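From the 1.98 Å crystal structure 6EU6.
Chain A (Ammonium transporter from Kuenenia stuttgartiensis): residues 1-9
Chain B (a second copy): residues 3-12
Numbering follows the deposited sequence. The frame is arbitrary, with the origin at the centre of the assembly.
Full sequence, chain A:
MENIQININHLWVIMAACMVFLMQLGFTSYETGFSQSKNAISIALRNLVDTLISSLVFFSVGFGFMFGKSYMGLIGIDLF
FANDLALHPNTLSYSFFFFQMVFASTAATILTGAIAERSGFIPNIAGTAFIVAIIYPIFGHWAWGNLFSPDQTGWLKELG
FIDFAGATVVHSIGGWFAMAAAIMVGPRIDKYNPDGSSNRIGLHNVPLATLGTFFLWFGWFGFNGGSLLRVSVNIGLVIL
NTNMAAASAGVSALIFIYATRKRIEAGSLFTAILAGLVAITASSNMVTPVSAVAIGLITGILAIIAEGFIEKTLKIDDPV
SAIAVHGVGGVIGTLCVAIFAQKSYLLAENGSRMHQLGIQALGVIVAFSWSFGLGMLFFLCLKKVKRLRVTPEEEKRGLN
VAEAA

Chain A (1-9) MENIQININ
Chain B 3-12: NIQININHLW

The N-terminal helices of two copies of the transporter pack side by side and nearly parallel through a small cluster of aliphatic side chains, supplemented by a single amide-amide hydrogen bond. Chain A is helical from Glu A2 to Asn A9, and all of residues 3-12 in chain B are helical; phi lies between -75° and -56° and psi between -49° and -34°. Backbone N-H groups bond to the carbonyl four residues earlier, as in Ile A8 N to Ile A4 O and Ile B8 N to Ile B4 O, both 3.0 Å. The helix axes approach to 10.9 Å and their N-to-C directions differ by only 7°. In register, Ile A8 faces Ile B8 with CA atoms 7.1 Å apart, while the CA of Gln A5 lies 6.8 Å from the CA of Ile B4.

The contact buries 319 Å², summed over both sides, and Ile A8 and Ile B4 contribute most. Both project toward the partner helix, and every isoleucine in the two stretches has the m,t rotamer, which extends CD1 from the backbone. From Ile A8, CD1 reaches both CG2 of Ile B4 and CG1 of Ile B8, each at 3.5 Å, so this one methyl bridges successive turns of the opposing helix. The CA-to-CB bond of Ile B8 points sideways, but the end of its side chain comes nearer to chain A. Ile A4 is one turn before Ile A8 and adds a looser contact, CG2 to Ile B4 CG2 at 4.0 Å. Further along, Leu B11, with chi1 t and chi2 p, places CD2 4.4 Å from Ile A8 CG2. Branched aliphatic side chains suit this seam because they fill the space between the helices without leaving polar groups unpaired. At its N-terminal end, Ile B4 CD1 lies 3.3 Å from the carbonyl O of Met A1, whose own side chain is poorly ordered and leads away.

Asn B7 points toward chain A, with chi1 m and chi2 -12°, and donates from ND2 to OE1 of Gln A5 at 2.8 Å, with an N-H...O angle of 150°. Gln A5 leaves its helix sideways, but chi1 t, chi2 p and chi3 45° bring its end nearer to chain B. The same amide uses NE2 to donate to Asn A9 OD1, 2.9 Å away and one turn on, so glutamine joins a bond across the interface to one within its own helix.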

ATOM      1  N   MET A   1       3.002   7.140 -31.997  1.00 67.08           N
ATOM      2  CA  MET A   1       4.457   7.523 -31.793  1.00 66.35           C
ATOM      3  C   MET A   1       4.582   8.539 -30.626  1.00 60.83           C
ATOM      4  O   MET A   1       5.029   8.218 -29.511  1.00 53.20           O
ATOM      5  CB  MET A   1       5.063   8.062 -33.079  1.00 77.42           C
ATOM      6  CG  MET A   1       4.239   7.802 -34.341  1.00 91.71           C
ATOM      7  SD  MET A   1       4.692   8.861 -35.729  1.00111.59           S
ATOM      8  CE  MET A   1       4.022  10.456 -35.214  1.00 98.36           C
ATOM      9  N   GLU A   2       4.111   9.739 -30.884  1.00 56.88           N
ATOM     10  CA  GLU A   2       3.968  10.764 -29.899  1.00 66.96           C
ATOM     11  C   GLU A   2       2.718  10.321 -29.085  1.00 65.72           C
ATOM     12  O   GLU A   2       2.669  10.506 -27.869  1.00 58.19           O
ATOM     13  CB  GLU A   2       3.793  12.179 -30.536  1.00 73.47           C
ATOM     14  CG  GLU A   2       4.706  12.537 -31.739  1.00 91.42           C
ATOM     15  CD  GLU A   2       5.787  13.589 -31.447  1.00104.98           C
ATOM     16  OE1 GLU A   2       6.432  13.493 -30.378  1.00111.22           O
ATOM     17  OE2 GLU A   2       6.013  14.502 -32.299  1.00106.02           O
ATOM     18  N   ASN A   3       1.744   9.703 -29.756  1.00 55.55           N
ATOM     19  CA  ASN A   3       0.522   9.246 -29.096  1.00 57.22           C
ATOM     20  C   ASN A   3       0.814   8.123 -28.118  1.00 46.44           C
ATOM     21  O   ASN A   3       0.241   8.068 -27.082  1.00 42.41           O
ATOM     22  CB  ASN A   3      -0.651   8.886 -30.049  1.00 60.55           C
ATOM     23  CG  ASN A   3      -0.229   8.772 -31.506  1.00 89.16           C
ATOM     24  OD1 ASN A   3       0.015   9.785 -32.191  1.00 87.18           O
ATOM     25  ND2 ASN A   3      -0.137   7.533 -31.995  1.00103.10           N
ATOM     26  N   ILE A   4       1.748   7.258 -28.420  1.00 43.16           N
ATOM     27  CA  ILE A   4       2.159   6.252 -27.465  1.00 39.31           C
ATOM     28  C   ILE A   4       2.880   6.862 -26.258  1.00 39.35           C
ATOM     29  O   ILE A   4       2.597   6.427 -25.118  1.00 36.43           O
ATOM     30  CB  ILE A   4       2.998   5.172 -28.140  1.00 47.54           C
ATOM     31  CG1 ILE A   4       2.069   4.372 -29.051  1.00 52.78           C
ATOM     32  CG2 ILE A   4       3.611   4.234 -27.133  1.00 43.57           C
ATOM     33  CD1 ILE A   4       2.762   3.273 -29.796  1.00 59.76           C
ATOM     34  N   GLN A   5       3.812   7.816 -26.474  1.00 33.07           N
ATOM     35  CA  GLN A   5       4.436   8.539 -25.358  1.00 40.85           C
ATOM     36  C   GLN A   5       3.392   9.273 -24.468  1.00 37.85           C
ATOM     37  O   GLN A   5       3.510   9.292 -23.233  1.00 36.00           O
ATOM     38  CB  GLN A   5       5.531   9.504 -25.839  1.00 40.58           C
ATOM     39  CG  GLN A   5       6.317  10.185 -24.662  1.00 42.66           C
ATOM     40  CD  GLN A   5       7.278   9.311 -23.783  1.00 46.90           C
ATOM     41  OE1 GLN A   5       8.095   8.471 -24.255  1.00 44.21           O
ATOM     42  NE2 GLN A   5       7.197   9.534 -22.482  1.00 41.98           N
ATOM     43  N   ILE A   6       2.364   9.841 -25.086  1.00 35.82           N
ATOM     44  CA  ILE A   6       1.303  10.490 -24.320  1.00 38.18           C
ATOM     45  C   ILE A   6       0.589   9.465 -23.431  1.00 38.40           C
ATOM     46  O   ILE A   6       0.299   9.765 -22.266  1.00 32.47           O
ATOM     47  CB  ILE A   6       0.284  11.175 -25.220  1.00 43.26           C
ATOM     48  CG1 ILE A   6       0.880  12.477 -25.813  1.00 51.91           C
ATOM     49  CG2 ILE A   6      -0.972  11.520 -24.432  1.00 42.43           C
ATOM     50  CD1 ILE A   6       0.010  13.125 -26.898  1.00 48.51           C
ATOM     51  N   ASN A   7       0.333   8.264 -23.967  1.00 32.95           N
ATOM     52  CA  ASN A   7      -0.278   7.171 -23.199  1.00 34.71           C
ATOM     53  C   ASN A   7       0.567   6.720 -22.003  1.00 35.95           C
ATOM     54  O   ASN A   7       0.044   6.504 -20.938  1.00 32.38           O
ATOM     55  CB  ASN A   7      -0.535   5.936 -24.053  1.00 33.01           C
ATOM     56  CG  ASN A   7      -1.740   6.108 -24.930  1.00 38.83           C
ATOM     57  OD1 ASN A   7      -2.486   7.044 -24.726  1.00 39.05           O
ATOM     58  ND2 ASN A   7      -1.927   5.200 -25.907  1.00 35.46           N
ATOM     59  N   ILE A   8       1.861   6.607 -22.204  1.00 32.83           N
ATOM     60  CA  ILE A   8       2.809   6.229 -21.139  1.00 34.21           C
ATOM     61  C   ILE A   8       2.795   7.336 -20.050  1.00 32.28           C
ATOM     62  O   ILE A   8       2.950   7.042 -18.875  1.00 31.28           O
ATOM     63  CB  ILE A   8       4.185   6.146 -21.796  1.00 40.22           C
ATOM     64  CG1 ILE A   8       4.246   4.875 -22.623  1.00 54.36           C
ATOM     65  CG2 ILE A   8       5.306   6.182 -20.826  1.00 46.66           C
ATOM     66  CD1 ILE A   8       5.454   4.856 -23.555  1.00 61.33           C
ATOM     67  N   ASN A   9       2.651   8.587 -20.478  1.00 29.31           N
ATOM     68  CA  ASN A   9       2.729   9.723 -19.593  1.00 31.55           C
ATOM     69  C   ASN A   9       1.484   9.771 -18.718  1.00 28.86           C
ATOM     70  O   ASN A   9       1.575  10.007 -17.500  1.00 27.76           O
ATOM     71  CB  ASN A   9       2.862  11.023 -20.369  1.00 31.27           C
ATOM     72  CG  ASN A   9       4.219  11.229 -20.939  1.00 31.18           C
ATOM     73  OD1 ASN A   9       5.195  10.538 -20.692  1.00 30.38           O
ATOM     74  ND2 ASN A   9       4.289  12.198 -21.786  1.00 36.31           N
TER
ATOM     75  N   ASN B   3      13.658   4.075 -27.919  1.00 55.55           N
ATOM     76  CA  ASN B   3      13.660   5.056 -26.836  1.00 57.22           C
ATOM     77  C   ASN B   3      12.353   5.027 -26.065  1.00 46.44           C
ATOM     78  O   ASN B   3      12.351   5.163 -24.888  1.00 42.41           O
ATOM     79  CB  ASN B   3      14.048   6.502 -27.253  1.00 60.55           C
ATOM     80  CG  ASN B   3      14.053   6.713 -28.759  1.00 89.16           C
ATOM     81  OD1 ASN B   3      14.970   6.263 -29.474  1.00 87.18           O
ATOM     82  ND2 ASN B   3      13.023   7.401 -29.259  1.00103.10           N
ATOM     83  N   ILE B   4      11.246   4.791 -26.721  1.00 43.16           N
ATOM     84  CA  ILE B   4       9.994   4.617 -26.017  1.00 39.31           C
ATOM     85  C   ILE B   4       9.974   3.330 -25.185  1.00 39.35           C
ATOM     86  O   ILE B   4       9.489   3.379 -24.031  1.00 36.43           O
ATOM     87  CB  ILE B   4       8.814   4.689 -26.980  1.00 47.54           C
ATOM     88  CG1 ILE B   4       8.701   6.134 -27.460  1.00 52.78           C
ATOM     89  CG2 ILE B   4       7.523   4.302 -26.307  1.00 43.57           C
ATOM     90  CD1 ILE B   4       7.582   6.357 -28.430  1.00 59.76           C
ATOM     91  N   GLN B   5      10.445   2.192 -25.741  1.00 33.07           N
ATOM     92  CA  GLN B   5      10.584   0.960 -24.954  1.00 40.85           C
ATOM     93  C   GLN B   5      11.507   1.146 -23.716  1.00 37.85           C
ATOM     94  O   GLN B   5      11.226   0.621 -22.628  1.00 36.00           O
ATOM     95  CB  GLN B   5      11.046  -0.226 -25.817  1.00 40.58           C
ATOM     96  CG  GLN B   5      11.064  -1.588 -25.038  1.00 42.66           C
ATOM     97  CD  GLN B   5       9.702  -2.244 -24.619  1.00 46.90           C
ATOM     98  OE1 GLN B   5       8.702  -2.339 -25.385  1.00 44.21           O
ATOM     99  NE2 GLN B   5       9.674  -2.730 -23.389  1.00 41.98           N
ATOM    100  N   ILE B   6      12.578   1.915 -23.872  1.00 35.82           N
ATOM    101  CA  ILE B   6      13.459   2.199 -22.743  1.00 38.18           C
ATOM    102  C   ILE B   6      12.697   2.965 -21.655  1.00 38.40           C
ATOM    103  O   ILE B   6      12.856   2.657 -20.467  1.00 32.47           O
ATOM    104  CB  ILE B   6      14.686   2.999 -23.159  1.00 43.26           C
ATOM    105  CG1 ILE B   6      15.685   2.093 -23.924  1.00 51.91           C
ATOM    106  CG2 ILE B   6      15.382   3.579 -21.935  1.00 42.43           C
ATOM    107  CD1 ILE B   6      16.849   2.855 -24.571  1.00 48.51           C
ATOM    108  N   ASN B   7      11.862   3.932 -22.060  1.00 32.95           N
ATOM    109  CA  ASN B   7      11.020   4.689 -21.126  1.00 34.71           C
ATOM    110  C   ASN B   7      10.017   3.815 -20.365  1.00 35.95           C
ATOM    111  O   ASN B   7       9.845   3.979 -19.183  1.00 32.38           O
ATOM    112  CB  ASN B   7      10.219   5.781 -21.822  1.00 33.01           C
ATOM    113  CG  ASN B   7      11.072   6.971 -22.151  1.00 38.83           C
ATOM    114  OD1 ASN B   7      12.178   7.054 -21.658  1.00 39.05           O
ATOM    115  ND2 ASN B   7      10.552   7.891 -22.985  1.00 35.46           N
ATOM    116  N   ILE B   8       9.390   2.892 -21.062  1.00 32.83           N
ATOM    117  CA  ILE B   8       8.432   1.946 -20.461  1.00 34.21           C
ATOM    118  C   ILE B   8       9.192   1.053 -19.443  1.00 32.28           C
ATOM    119  O   ILE B   8       8.634   0.668 -18.427  1.00 31.28           O
ATOM    120  CB  ILE B   8       7.888   1.098 -21.609  1.00 40.22           C
ATOM    121  CG1 ILE B   8       6.911   1.941 -22.407  1.00 54.36           C
ATOM    122  CG2 ILE B   8       7.236  -0.155 -21.159  1.00 46.66           C
ATOM    123  CD1 ILE B   8       6.550   1.293 -23.740  1.00 61.33           C
ATOM    124  N   ASN B   9      10.437   0.714 -19.765  1.00 29.31           N
ATOM    125  CA  ASN B   9      11.223  -0.197 -18.971  1.00 31.55           C
ATOM    126  C   ASN B   9      11.637   0.487 -17.675  1.00 28.86           C
ATOM    127  O   ASN B   9      11.561  -0.115 -16.588  1.00 27.76           O
ATOM    128  CB  ASN B   9      12.459  -0.665 -19.721  1.00 31.27           C
ATOM    129  CG  ASN B   9      12.159  -1.666 -20.778  1.00 31.18           C
ATOM    130  OD1 ASN B   9      11.076  -2.207 -20.944  1.00 30.38           O
ATOM    131  ND2 ASN B   9      13.146  -1.900 -21.573  1.00 36.31           N
ATOM    132  N   HIS B  10      11.995   1.757 -17.760  1.00 30.78           N
ATOM    133  CA  HIS B  10      12.177   2.591 -16.566  1.00 29.71           C
ATOM    134  C   HIS B  10      10.951   2.670 -15.694  1.00 27.99           C
ATOM    135  O   HIS B  10      11.026   2.493 -14.504  1.00 27.15           O
ATOM    136  CB  HIS B  10      12.582   4.028 -16.910  1.00 32.79           C
ATOM    137  CG  HIS B  10      14.019   4.189 -17.249  1.00 32.77           C
ATOM    138  ND1 HIS B  10      14.992   4.304 -16.295  1.00 35.27           N
ATOM    139  CD2 HIS B  10      14.644   4.359 -18.433  1.00 43.14           C
ATOM    140  CE1 HIS B  10      16.163   4.463 -16.866  1.00 33.20           C
ATOM    141  NE2 HIS B  10      15.982   4.485 -18.159  1.00 38.24           N
ATOM    142  N   LEU B  11       9.817   2.946 -16.305  1.00 26.91           N
ATOM    143  CA  LEU B  11       8.599   3.066 -15.584  1.00 28.98           C
ATOM    144  C   LEU B  11       8.329   1.800 -14.768  1.00 32.57           C
ATOM    145  O   LEU B  11       7.978   1.896 -13.568  1.00 27.87           O
ATOM    146  CB  LEU B  11       7.455   3.358 -16.535  1.00 28.68           C
ATOM    147  CG  LEU B  11       6.040   3.444 -15.945  1.00 33.67           C
ATOM    148  CD1 LEU B  11       5.990   4.434 -14.793  1.00 37.12           C
ATOM    149  CD2 LEU B  11       5.059   3.829 -17.060  1.00 33.88           C
ATOM    150  N   TRP B  12       8.451   0.622 -15.413  1.00 30.97           N
ATOM    151  CA  TRP B  12       8.106  -0.609 -14.709  1.00 28.15           C
ATOM    152  C   TRP B  12       9.127  -0.883 -13.586  1.00 27.29           C
ATOM    153  O   TRP B  12       8.751  -1.145 -12.425  1.00 26.88           O
ATOM    154  CB  TRP B  12       7.984  -1.779 -15.640  1.00 28.46           C
ATOM    155  CG  TRP B  12       7.836  -3.132 -14.933  1.00 31.08           C
ATOM    156  CD1 TRP B  12       8.546  -4.273 -15.193  1.00 34.33           C
ATOM    157  CD2 TRP B  12       6.934  -3.468 -13.860  1.00 33.82           C
ATOM    158  NE1 TRP B  12       8.161  -5.272 -14.373  1.00 31.88           N
ATOM    159  CE2 TRP B  12       7.156  -4.828 -13.555  1.00 33.01           C
ATOM    160  CE3 TRP B  12       5.961  -2.737 -13.112  1.00 34.33           C
ATOM    161  CZ2 TRP B  12       6.456  -5.496 -12.526  1.00 35.97           C
ATOM    162  CZ3 TRP B  12       5.260  -3.396 -12.076  1.00 38.10           C
ATOM    163  CH2 TRP B  12       5.514  -4.787 -11.809  1.00 36.64           C
TER